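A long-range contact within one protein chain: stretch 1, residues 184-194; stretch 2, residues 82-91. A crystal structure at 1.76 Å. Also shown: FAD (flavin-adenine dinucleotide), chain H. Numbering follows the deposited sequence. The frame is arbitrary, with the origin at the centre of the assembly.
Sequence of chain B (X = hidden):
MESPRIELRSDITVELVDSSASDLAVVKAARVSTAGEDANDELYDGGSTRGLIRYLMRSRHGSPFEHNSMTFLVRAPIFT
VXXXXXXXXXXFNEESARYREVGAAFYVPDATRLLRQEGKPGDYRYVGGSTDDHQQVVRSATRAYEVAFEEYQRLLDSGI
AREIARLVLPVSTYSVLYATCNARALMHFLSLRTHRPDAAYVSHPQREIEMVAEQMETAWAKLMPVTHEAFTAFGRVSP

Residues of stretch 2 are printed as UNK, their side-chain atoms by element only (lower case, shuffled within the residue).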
# COMPACT_ATOMS: atom_id res chain seq x y z
N ARG B 184 2.25 11.72 7.18
CA ARG B 184 2.58 11.75 5.74
C ARG B 184 1.30 11.50 4.94
O ARG B 184 1.02 12.22 3.94
CB ARG B 184 3.68 10.72 5.45
CG ARG B 184 4.30 11.07 4.03
CD ARG B 184 5.10 9.83 3.56
NE ARG B 184 5.88 10.27 2.39
CZ ARG B 184 6.76 9.41 1.79
NH1 ARG B 184 7.53 9.88 0.74
NH2 ARG B 184 6.88 8.15 2.24
N ALA B 185 0.52 10.53 5.36
CA ALA B 185 -0.74 10.21 4.67
C ALA B 185 -1.71 11.37 4.84
O ALA B 185 -2.45 11.65 3.92
CB ALA B 185 -1.32 8.93 5.27
N LEU B 186 -1.76 12.00 6.00
CA LEU B 186 -2.62 13.15 6.21
C LEU B 186 -2.16 14.29 5.27
O LEU B 186 -3.07 14.90 4.64
CB LEU B 186 -2.57 13.65 7.70
CG LEU B 186 -3.52 14.85 7.94
CD1 LEU B 186 -5.00 14.54 7.61
CD2 LEU B 186 -3.37 15.18 9.41
N MET B 187 -0.87 14.55 5.15
CA MET B 187 -0.43 15.65 4.24
C MET B 187 -0.81 15.34 2.80
O MET B 187 -1.21 16.28 2.07
CB MET B 187 1.13 15.91 4.42
CG MET B 187 1.35 16.71 5.70
SD MET B 187 3.11 17.09 5.81
CE MET B 187 3.87 15.51 6.42
N HIS B 188 -0.71 14.09 2.40
CA HIS B 188 -1.06 13.78 0.97
C HIS B 188 -2.55 13.99 0.78
O HIS B 188 -2.99 14.58 -0.24
CB HIS B 188 -0.63 12.34 0.69
CG HIS B 188 -0.78 11.96 -0.76
ND1 HIS B 188 0.25 12.05 -1.66
CD2 HIS B 188 -1.86 11.52 -1.44
CE1 HIS B 188 -0.17 11.65 -2.85
NE2 HIS B 188 -1.47 11.40 -2.76
N PHE B 189 -3.35 13.63 1.79
CA PHE B 189 -4.80 13.83 1.69
C PHE B 189 -5.13 15.34 1.70
O PHE B 189 -5.94 15.78 0.88
CB PHE B 189 -5.41 13.16 2.89
CG PHE B 189 -6.84 13.49 3.17
CD1 PHE B 189 -7.19 14.47 4.10
CD2 PHE B 189 -7.87 12.77 2.53
CE1 PHE B 189 -8.57 14.77 4.38
CE2 PHE B 189 -9.28 13.04 2.89
CZ PHE B 189 -9.58 14.08 3.80
N LEU B 190 -4.43 16.12 2.52
CA LEU B 190 -4.76 17.56 2.62
C LEU B 190 -4.39 18.23 1.27
O LEU B 190 -5.09 19.16 0.87
CB LEU B 190 -3.99 18.27 3.76
CG LEU B 190 -4.47 17.79 5.17
CD1 LEU B 190 -3.61 18.43 6.17
CD2 LEU B 190 -5.96 18.20 5.44
N SER B 191 -3.31 17.80 0.63
CA SER B 191 -2.90 18.44 -0.67
C SER B 191 -3.97 18.23 -1.67
O SER B 191 -4.21 19.08 -2.52
CB SER B 191 -1.61 17.81 -1.17
OG SER B 191 -1.10 18.50 -2.29
N LEU B 192 -4.69 17.13 -1.58
CA LEU B 192 -5.73 16.84 -2.66
C LEU B 192 -7.15 17.31 -2.24
O LEU B 192 -7.98 17.61 -3.09
CB LEU B 192 -5.81 15.30 -2.88
CG LEU B 192 -4.62 14.74 -3.60
CD1 LEU B 192 -4.67 13.10 -3.41
CD2 LEU B 192 -4.66 15.18 -5.11
N ARG B 193 -7.45 17.32 -0.94
CA ARG B 193 -8.82 17.51 -0.44
C ARG B 193 -9.00 18.91 0.19
O ARG B 193 -10.01 19.15 0.87
CB ARG B 193 -9.24 16.44 0.58
CG ARG B 193 -9.17 15.06 -0.01
CD ARG B 193 -10.04 14.86 -1.29
NE ARG B 193 -10.08 13.39 -1.68
CZ ARG B 193 -10.86 12.96 -2.67
NH1 ARG B 193 -11.65 13.86 -3.37
NH2 ARG B 193 -10.91 11.66 -2.94
N THR B 194 -8.07 19.81 -0.05
CA THR B 194 -8.35 21.23 0.26
C THR B 194 -8.07 22.04 -1.02
O THR B 194 -7.12 21.75 -1.80
CB THR B 194 -7.52 21.78 1.39
OG1 THR B 194 -6.13 21.63 1.09
CG2 THR B 194 -7.86 21.11 2.67
N UNK B 82 -17.23 8.33 0.64
CA UNK B 82 -16.61 7.76 -0.56
C UNK B 82 -15.32 8.50 -0.91
O UNK B 82 -14.37 7.78 -1.27
n UNK B 82 -18.29 4.70 -5.16
c UNK B 82 -19.06 5.88 -2.63
c UNK B 82 -18.81 6.91 -1.46
n UNK B 82 -19.50 6.33 -6.10
c UNK B 82 -19.04 5.79 -5.05
n UNK B 82 -19.35 6.39 -3.88
c UNK B 82 -17.51 7.70 -1.80
N UNK B 83 -15.31 9.83 -0.93
CA UNK B 83 -14.10 10.57 -1.24
C UNK B 83 -12.99 10.23 -0.22
O UNK B 83 -11.87 9.98 -0.65
c UNK B 83 -15.94 11.69 -3.31
n UNK B 83 -16.02 13.67 -2.36
c UNK B 83 -16.86 13.68 -3.37
n UNK B 83 -16.80 12.51 -4.00
c UNK B 83 -14.37 12.08 -1.29
c UNK B 83 -15.42 12.42 -2.29
N UNK B 84 -13.33 10.27 1.06
CA UNK B 84 -12.32 9.98 2.14
C UNK B 84 -11.76 8.58 1.91
O UNK B 84 -10.52 8.40 1.99
c UNK B 84 -10.83 10.45 4.72
c UNK B 84 -12.91 9.86 5.95
c UNK B 84 -12.10 9.58 4.66
c UNK B 84 -13.02 10.00 3.51
N UNK B 85 -12.65 7.60 1.61
CA UNK B 85 -12.12 6.23 1.54
C UNK B 85 -11.34 5.84 0.29
O UNK B 85 -10.85 4.70 0.21
c UNK B 85 -13.25 5.29 1.75
c UNK B 85 -13.68 5.47 3.28
s UNK B 85 -15.05 4.32 3.80
c UNK B 85 -14.06 2.98 3.86
N UNK B 86 -11.22 6.74 -0.66
CA UNK B 86 -10.32 6.49 -1.74
C UNK B 86 -8.79 6.55 -1.33
O UNK B 86 -7.92 6.07 -2.10
n UNK B 86 -11.13 5.52 -5.07
n UNK B 86 -12.24 6.52 -6.90
n UNK B 86 -10.22 5.46 -7.18
c UNK B 86 -12.16 5.89 -4.04
c UNK B 86 -10.49 7.49 -2.88
c UNK B 86 -11.90 7.36 -3.51
c UNK B 86 -11.21 5.81 -6.38
N UNK B 87 -8.50 7.09 -0.16
CA UNK B 87 -7.08 7.26 0.20
C UNK B 87 -6.55 5.99 0.82
O UNK B 87 -6.82 5.70 2.00
n UNK B 87 -6.45 10.61 -0.17
c UNK B 87 -7.38 9.75 0.37
c UNK B 87 -7.07 11.61 -0.78
c UNK B 87 -8.60 10.28 0.08
c UNK B 87 -7.00 8.50 1.11
n UNK B 87 -8.36 11.44 -0.63
N UNK B 88 -5.86 5.16 0.03
CA UNK B 88 -5.54 3.78 0.37
C UNK B 88 -4.46 3.67 1.41
O UNK B 88 -4.27 2.57 1.97
c UNK B 88 -5.56 2.55 -3.31
n UNK B 88 -4.33 2.51 -5.80
c UNK B 88 -4.31 3.68 -5.11
n UNK B 88 -3.75 4.78 -5.61
n UNK B 88 -4.86 3.72 -3.87
c UNK B 88 -5.04 3.08 -0.95
c UNK B 88 -6.20 2.86 -1.87
N UNK B 89 -3.79 4.78 1.71
CA UNK B 89 -2.77 4.72 2.76
C UNK B 89 -3.36 4.89 4.18
O UNK B 89 -2.60 4.88 5.12
c UNK B 89 -1.80 5.86 2.60
c UNK B 89 -0.99 5.64 1.35
o UNK B 89 -2.46 7.11 2.28
N UNK B 90 -4.67 5.07 4.29
CA UNK B 90 -5.32 5.23 5.59
C UNK B 90 -5.95 3.88 6.03
O UNK B 90 -6.03 2.94 5.22
c UNK B 90 -6.56 8.74 5.98
n UNK B 90 -5.14 9.60 4.45
c UNK B 90 -7.74 10.08 7.69
c UNK B 90 -6.49 6.21 5.43
c UNK B 90 -6.04 7.68 5.25
c UNK B 90 -6.27 11.20 6.07
c UNK B 90 -5.96 9.93 5.52
c UNK B 90 -5.18 8.19 4.29
c UNK B 90 -7.11 11.27 7.15
c UNK B 90 -7.41 8.79 7.10
N UNK B 91 -6.39 3.81 7.29
CA UNK B 91 -7.15 2.69 7.80
C UNK B 91 -8.52 3.24 8.15
O UNK B 91 -8.62 4.32 8.69
c UNK B 91 -6.49 2.17 9.10
o UNK B 91 -5.22 1.57 8.66
PA FAD H . -3.76 7.13 -1.98
O1A FAD H . -3.70 7.54 -0.57
O2A FAD H . -4.60 6.07 -2.44
O5B FAD H . -2.30 6.88 -2.45
C5B FAD H . -1.22 7.86 -2.14
C4B FAD H . -0.06 7.67 -3.08
O4B FAD H . 0.42 6.32 -2.95
C3B FAD H . -0.47 7.79 -4.51
O3B FAD H . -0.47 9.17 -4.94
C2B FAD H . 0.62 6.99 -5.26
O2B FAD H . 1.85 7.81 -5.21
C1B FAD H . 0.85 5.80 -4.28
N9A FAD H . 0.04 4.60 -4.57
C8A FAD H . -0.76 3.97 -3.70
N7A FAD H . -1.27 2.87 -4.24
C5A FAD H . -0.70 2.75 -5.51
C6A FAD H . -0.79 1.84 -6.59
N6A FAD H . -1.55 0.70 -6.53
N1A FAD H . -0.06 2.13 -7.72
C2A FAD H . 0.76 3.20 -7.80
N3A FAD H . 0.87 4.10 -6.79
C4A FAD H . 0.11 3.90 -5.68
N1 FAD H . -11.57 9.00 -8.79
C2 FAD H . -12.27 8.28 -9.72
O2 FAD H . -12.49 7.08 -9.63
N3 FAD H . -12.89 8.95 -10.75
C4 FAD H . -12.81 10.34 -10.85
O4 FAD H . -13.35 10.86 -11.86
C4X FAD H . -12.07 11.06 -9.90
N5 FAD H . -11.82 12.45 -10.00
C5X FAD H . -11.23 13.14 -8.90
C6 FAD H . -11.18 14.54 -8.78
C7 FAD H . -10.56 15.19 -7.69
C7M FAD H . -10.60 16.73 -7.73
C8 FAD H . -10.00 14.48 -6.59
C8M FAD H . -9.25 15.17 -5.41
C9 FAD H . -10.05 13.07 -6.68
C9A FAD H . -10.70 12.42 -7.79
N10 FAD H . -10.75 11.00 -7.85
C10 FAD H . -11.46 10.37 -8.88
C1' FAD H . -10.22 10.16 -6.73
C2' FAD H . -8.68 10.07 -7.11
O2' FAD H . -8.44 9.32 -8.34
C3' FAD H . -7.92 9.24 -6.04
O3' FAD H . -8.51 7.96 -5.79
C4' FAD H . -7.87 10.02 -4.62
O4' FAD H . -7.66 11.37 -4.86
C5' FAD H . -6.75 9.40 -3.75
O5' FAD H . -5.49 9.90 -4.27
P FAD H . -4.25 8.86 -4.30
O1P FAD H . -4.51 7.63 -5.09
O2P FAD H . -3.12 9.68 -4.77
O3P FAD H . -4.07 8.44 -2.77

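Position 82 carries three carbons, a nitrogen, then a carbon bearing two more nitrogens. Its CA-to-CB bond points away and it touches nothing on stretch 1; the guanidinium makes it Arg82.

At position 83 one carbon leads to a five-membered ring of three carbons and two nitrogens, an imidazole. Its CB lies 3.9 Å from Arg193 NH2, and its CA sits over one face of that guanidinium. This is His83, whose backbone O is 3.0 Å from Arg193 NH2.

Position 84 has four carbons forked at the second, so it is leucine. Although CA-to-CB points away, the end of the side chain turns back, and Leu84 CD1 reaches Phe189 CE2 at 3.5 Å.

Position 85 shows two carbons, a sulfur and a terminal carbon, unbranched. Met85 points away and leaves stretch 1 untouched.

Position 86 again ends in a guanidinium. Its CB lies 4.2 Å from Arg193 NH2, but its end leads away to the flavin: Arg86 NH2 donates to FAD O2 at 2.8 Å.

Position 87 is a second imidazole, pointing toward the helix, with Phe189 over one face and FAD C5' over the opposite one. His87 NE2 accepts a hydrogen bond from Arg193 NE at 2.8 Å and 168°; that nitrogen must therefore be unprotonated.

Position 88 has a third guanidinium chain, out of reach of stretch 1. Arg88 serves the cofactor, its NE donating to FAD O2A at 2.8 Å.

Position 89 has one carbon carrying an oxygen and a carbon: threonine. Thr89 OG1 packs 3.7 Å from Ala185 CB, where the small alanine lets the backbones approach to 6.2 Å between Ala185 CA and Thr89 CA.

Position 90 holds fused five- and six-membered rings with eight carbons and one nitrogen, the indole of Trp90. Its CZ2 meets Leu186 CD1 at 3.9 Å and Phe189 CG at 3.7 Å, while NE1 gives a weak hydrogen bond to Ala185 O at 3.4 Å.

Position 91 is one carbon and one oxygen, Ser91, beyond contact.

The rule is a helix side read at Ala185, Phe189 and Arg193, against a segment folded by two type I turns, Leu84 to His87 and His87 to Trp90. Phe189 is the apolar hinge: its edge meets the face of His87, and its own face receives the edge of Trp90. Arg193 adds direction by fixing the imidazole through a nearly straight hydrogen bond. FAD extends the packing, with His188 NE2 from the helix and Arg88 from the turns both bonding its phosphates.

Stretch 2 (82-91) RHLMRHRTWS
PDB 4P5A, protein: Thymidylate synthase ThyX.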